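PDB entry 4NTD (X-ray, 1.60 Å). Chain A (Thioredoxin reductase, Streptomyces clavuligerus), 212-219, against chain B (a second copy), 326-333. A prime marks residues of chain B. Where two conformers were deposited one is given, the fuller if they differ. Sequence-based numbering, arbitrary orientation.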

ATOM      1  N   ARG A 212      30.452  18.243  -1.040  1.00 23.56           N
ATOM      2  CA  ARG A 212      31.380  18.466  -2.145  1.00 23.36           C
ATOM      3  C   ARG A 212      32.113  17.187  -2.563  1.00 22.48           C
ATOM      4  O   ARG A 212      32.246  16.913  -3.756  1.00 22.21           O
ATOM      5  CB  ARG A 212      32.370  19.584  -1.799  1.00 25.19           C
ATOM      6  CG  ARG A 212      31.760  20.974  -1.900  1.00 27.82           C
ATOM      7  CD  ARG A 212      32.777  22.064  -1.604  1.00 30.75           C
ATOM      8  NE  ARG A 212      33.048  22.168  -0.173  1.00 35.07           N
ATOM      9  CZ  ARG A 212      32.359  22.916   0.690  1.00 38.99           C
ATOM     10  NH1 ARG A 212      31.330  23.662   0.291  1.00 42.99           N
ATOM     11  NH2 ARG A 212      32.707  22.920   1.973  1.00 43.80           N
ATOM     12  N   ARG A 213      32.572  16.399  -1.590  1.00 22.53           N
ATOM     13  CA  ARG A 213      33.228  15.118  -1.891  1.00 23.47           C
ATOM     14  C   ARG A 213      32.291  14.152  -2.625  1.00 21.01           C
ATOM     15  O   ARG A 213      32.697  13.488  -3.579  1.00 21.28           O
ATOM     16  CB  ARG A 213      33.768  14.455  -0.615  1.00 28.97           C
ATOM     17  CG  ARG A 213      35.113  14.996  -0.153  1.00 37.05           C
ATOM     18  CD  ARG A 213      35.702  14.153   0.969  1.00 46.93           C
ATOM     19  NE  ARG A 213      35.016  14.370   2.242  1.00 49.58           N
ATOM     20  CZ  ARG A 213      35.292  15.346   3.107  1.00 50.85           C
ATOM     21  NH1 ARG A 213      36.254  16.233   2.863  1.00 57.89           N
ATOM     22  NH2 ARG A 213      34.596  15.439   4.235  1.00 49.15           N
ATOM     23  N   ALA A 214      31.036  14.089  -2.186  1.00 21.00           N
ATOM     24  CA  ALA A 214      30.046  13.193  -2.790  1.00 21.60           C
ATOM     25  C   ALA A 214      29.708  13.604  -4.222  1.00 20.75           C
ATOM     26  O   ALA A 214      29.668  12.766  -5.123  1.00 19.59           O
ATOM     27  CB  ALA A 214      28.785  13.151  -1.942  1.00 21.57           C
ATOM     28  N   LEU A 215      29.470  14.897  -4.423  1.00 19.97           N
ATOM     29  CA  LEU A 215      29.156  15.429  -5.749  1.00 20.18           C
ATOM     30  C   LEU A 215      30.321  15.226  -6.727  1.00 20.75           C
ATOM     31  O   LEU A 215      30.107  14.852  -7.879  1.00 20.71           O
ATOM     32  CB  LEU A 215      28.768  16.909  -5.655  1.00 19.94           C
ATOM     33  CG  LEU A 215      27.441  17.198  -4.943  1.00 20.29           C
ATOM     34  CD1 LEU A 215      27.363  18.651  -4.497  1.00 20.12           C
ATOM     35  CD2 LEU A 215      26.254  16.844  -5.828  1.00 22.03           C
ATOM     36  N   SER A 216      31.548  15.460  -6.261  1.00 21.00           N
ATOM     37  CA  SER A 216      32.741  15.197  -7.074  1.00 22.62           C
ATOM     38  C   SER A 216      32.869  13.716  -7.434  1.00 22.64           C
ATOM     39  O   SER A 216      33.132  13.371  -8.588  1.00 21.76           O
ATOM     40  CB  SER A 216      34.010  15.660  -6.348  1.00 25.34           C
ATOM     41  OG  SER A 216      34.061  17.071  -6.264  1.00 26.81           O
ATOM     42  N   ALA A 217      32.666  12.848  -6.445  1.00 23.40           N
ATOM     43  CA  ALA A 217      32.812  11.403  -6.635  1.00 23.96           C
ATOM     44  C   ALA A 217      31.786  10.823  -7.611  1.00 23.17           C
ATOM     45  O   ALA A 217      32.090   9.876  -8.336  1.00 25.16           O
ATOM     46  CB  ALA A 217      32.729  10.685  -5.296  1.00 24.77           C
ATOM     47  N   ARG A 218      30.578  11.384  -7.626  1.00 22.46           N
ATOM     48  CA  ARG A 218      29.542  10.956  -8.575  1.00 23.28           C
ATOM     49  C   ARG A 218      29.494  11.833  -9.829  1.00 22.40           C
ATOM     50  O   ARG A 218      28.588  11.697 -10.652  1.00 22.13           O
ATOM     51  CB  ARG A 218      28.168  10.904  -7.896  1.00 26.44           C
ATOM     52  CG  ARG A 218      28.017   9.794  -6.866  1.00 28.54           C
ATOM     53  CD  ARG A 218      28.136   8.406  -7.485  1.00 29.62           C
ATOM     54  NE  ARG A 218      26.946   8.023  -8.250  1.00 29.65           N
ATOM     55  CZ  ARG A 218      26.945   7.315  -9.382  1.00 27.82           C
ATOM     56  NH1 ARG A 218      28.079   6.907  -9.952  1.00 30.27           N
ATOM     57  NH2 ARG A 218      25.788   7.025  -9.968  1.00 30.34           N
ATOM     58  N   GLN A 219      30.475  12.722  -9.967  1.00 22.63           N
ATOM     59  CA  GLN A 219      30.668  13.513 -11.179  1.00 23.23           C
ATOM     60  C   GLN A 219      29.426  14.340 -11.538  1.00 20.50           C
ATOM     61  O   GLN A 219      28.922  14.296 -12.661  1.00 21.33           O
ATOM     62  CB  GLN A 219      31.168  12.611 -12.318  1.00 27.37           C
ATOM     63  CG  GLN A 219      32.488  11.939 -11.944  1.00 33.86           C
ATOM     64  CD  GLN A 219      33.087  11.062 -13.032  1.00 39.73           C
ATOM     65  OE1 GLN A 219      32.375  10.328 -13.716  1.00 44.31           O
ATOM     66  NE2 GLN A 219      34.412  11.116 -13.176  1.00 45.38           N
TER
ATOM     67  N   GLU B 326      24.943   3.623  -0.903  1.00 21.96           N
ATOM     68  CA  GLU B 326      26.093   2.732  -1.064  1.00 23.30           C
ATOM     69  C   GLU B 326      26.922   3.089  -2.305  1.00 23.89           C
ATOM     70  O   GLU B 326      28.153   3.100  -2.240  1.00 26.25           O
ATOM     71  CB  GLU B 326      25.656   1.266  -1.131  1.00 23.74           C
ATOM     72  CG  GLU B 326      26.819   0.288  -1.040  1.00 24.78           C
ATOM     73  CD  GLU B 326      26.400  -1.153  -1.234  1.00 27.67           C
ATOM     74  OE1 GLU B 326      25.531  -1.635  -0.478  1.00 29.88           O
ATOM     75  OE2 GLU B 326      26.948  -1.806  -2.144  1.00 31.18           O
ATOM     76  N   ASP B 327      26.249   3.374  -3.422  1.00 23.86           N
ATOM     77  CA  ASP B 327      26.924   3.791  -4.659  1.00 23.03           C
ATOM     78  C   ASP B 327      27.801   5.028  -4.405  1.00 23.80           C
ATOM     79  O   ASP B 327      28.947   5.092  -4.860  1.00 24.31           O
ATOM     80  CB  ASP B 327      25.907   4.102  -5.777  1.00 23.57           C
ATOM     81  CG  ASP B 327      25.179   2.859  -6.300  1.00 24.36           C
ATOM     82  OD1 ASP B 327      25.724   1.738  -6.206  1.00 24.39           O
ATOM     83  OD2 ASP B 327      24.049   3.014  -6.820  1.00 25.66           O
ATOM     84  N   VAL B 328      27.260   5.996  -3.666  1.00 22.62           N
ATOM     85  CA  VAL B 328      27.981   7.235  -3.351  1.00 21.51           C
ATOM     86  C   VAL B 328      29.163   6.968  -2.417  1.00 24.25           C
ATOM     87  O   VAL B 328      30.273   7.434  -2.672  1.00 24.52           O
ATOM     88  CB  VAL B 328      27.045   8.293  -2.719  1.00 20.67           C
ATOM     89  CG1 VAL B 328      27.831   9.503  -2.222  1.00 22.24           C
ATOM     90  CG2 VAL B 328      25.990   8.740  -3.724  1.00 21.96           C
ATOM     91  N   ALA B 329      28.919   6.218  -1.344  1.00 26.18           N
ATOM     92  CA  ALA B 329      29.970   5.896  -0.372  1.00 28.81           C
ATOM     93  C   ALA B 329      31.131   5.137  -1.018  1.00 30.74           C
ATOM     94  O   ALA B 329      32.294   5.396  -0.706  1.00 33.40           O
ATOM     95  CB  ALA B 329      29.395   5.104   0.794  1.00 28.37           C
ATOM     96  N   SER B 330      30.811   4.214  -1.922  1.00 30.86           N
ATOM     97  CA  SER B 330      31.832   3.455  -2.651  1.00 32.89           C
ATOM     98  C   SER B 330      32.634   4.334  -3.613  1.00 34.17           C
ATOM     99  O   SER B 330      33.844   4.149  -3.763  1.00 35.71           O
ATOM    100  CB  SER B 330      31.197   2.292  -3.415  1.00 35.26           C
ATOM    101  OG  SER B 330      30.652   1.334  -2.523  1.00 37.64           O
ATOM    102  N   ALA B 331      31.961   5.280  -4.265  1.00 31.30           N
ATOM    103  CA  ALA B 331      32.625   6.218  -5.174  1.00 29.38           C
ATOM    104  C   ALA B 331      33.541   7.178  -4.416  1.00 29.43           C
ATOM    105  O   ALA B 331      34.644   7.481  -4.872  1.00 31.67           O
ATOM    106  CB  ALA B 331      31.598   6.996  -5.983  1.00 28.71           C
ATOM    107  N   VAL B 332      33.079   7.655  -3.262  1.00 27.42           N
ATOM    108  CA  VAL B 332      33.878   8.535  -2.402  1.00 28.18           C
ATOM    109  C   VAL B 332      35.124   7.795  -1.899  1.00 32.58           C
ATOM    110  O   VAL B 332      36.228   8.346  -1.906  1.00 33.61           O
ATOM    111  CB  VAL B 332      33.045   9.072  -1.212  1.00 29.15           C
ATOM    112  CG1 VAL B 332      33.930   9.721  -0.155  1.00 33.15           C
ATOM    113  CG2 VAL B 332      32.002  10.068  -1.704  1.00 27.15           C
ATOM    114  N   ARG B 333      34.924   6.551  -1.469  1.00 33.70           N
ATOM    115  CA  ARG B 333      36.005   5.665  -1.023  0.50 37.73           C
ATOM    116  C   ARG B 333      37.064   5.487  -2.112  1.00 38.20           C
ATOM    117  O   ARG B 333      38.266   5.598  -1.861  1.00 39.80           O
ATOM    118  CB  ARG B 333      35.404   4.303  -0.619  0.50 40.90           C
ATOM    119  CG  ARG B 333      36.308   3.082  -0.753  0.50 47.15           C
ATOM    120  CD  ARG B 333      35.514   1.881  -1.252  0.50 51.47           C
ATOM    121  NE  ARG B 333      35.202   1.987  -2.678  0.50 47.48           N
ATOM    122  CZ  ARG B 333      34.686   1.005  -3.411  0.50 47.81           C
ATOM    123  NH1 ARG B 333      34.417  -0.170  -2.857  0.50 52.62           N
ATOM    124  NH2 ARG B 333      34.444   1.194  -4.703  0.50 48.80           N
TER

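The centre of this contact is a packing of alanines and valines between two helices that cross at right angles. The axis of helix 212-217 comes within 8.6 Å of the axis of helix 326-333′, and their N-to-C directions make an angle of 90°. At such an angle the helices meet over a short patch, and the 323 Å² buried, both sides summed, comes from four residues of each stretch.

Ala217 marks the closest backbone approach, its CA lying 5.2 Å from the CA of Val332′. Its CA-to-CB bond points toward the other helix, and so does that of Ala331′; the two methyls meet with Ala217 CB 3.9 Å from Ala331′ CB. The same methyl reaches the main chain, with Ala217 CB 3.7 Å from Ala331′ C and 3.7 Å from Val332′ N. A side chain of one carbon suits this position because the space between it and the opposing backbone is already closed at van der Waals distance. The amide of Val332′ is not left unpaired by this apolar neighbour, since Val332′ N donates to Val328′ O at 2.9 Å within its own helix.

Val332′ and Val328′, one helical turn apart, widen the patch. Both point sideways from CA to CB and both have chi1 in the t well, yet their branched side chains still reach chain A. Val332′ CG2 lies 3.7 Å from Ala217 CB and 3.8 Å from Ala214 CA, so one methyl touches residues on successive turns of helix 212-217; it also comes within 4.0 Å of Arg213 O. Arg213 O accepts from Ala217 N at 2.9 Å in the helix. Val328′ offers CG1 to Ala214, with CG1 to Ala214 CB at 3.8 Å. Ala214 is buried in the assembly, and its small side chain lets the valine methyls approach closely.

Arg218 extends the contact beyond the helix. It is the first residue to leave helical phi/psi (-96/8), although Arg218 N still donates to Ala214 O at 3.0 Å. Its CA-to-CB bond points sideways, but chi1, chi2 and chi3 are all m, and the end of the side chain comes nearer to chain B. The aliphatic carbons make the close contacts: Arg218 CG is 3.9 Å from Val328′ CG2, and Arg218 CD is 4.0 Å from Ala331′ CB. With 64 Å² covered, it contributes the largest area of any residue here, which illustrates how the methylenes of an arginine can serve as apolar surface.

At the polar edge, Arg218 CD lies 4.3 Å from Asp327′ O, a contact of carbon with a carbonyl that already accepts from Ala331′ N at 3.1 Å. The carboxylate oxygens of Asp327′ are hydrogen-bonded elsewhere in the structure. Arg213, exposed and directed sideways, adds only 23 Å². No hydrogen bond joins the two stretches; what holds them is close apolar packing.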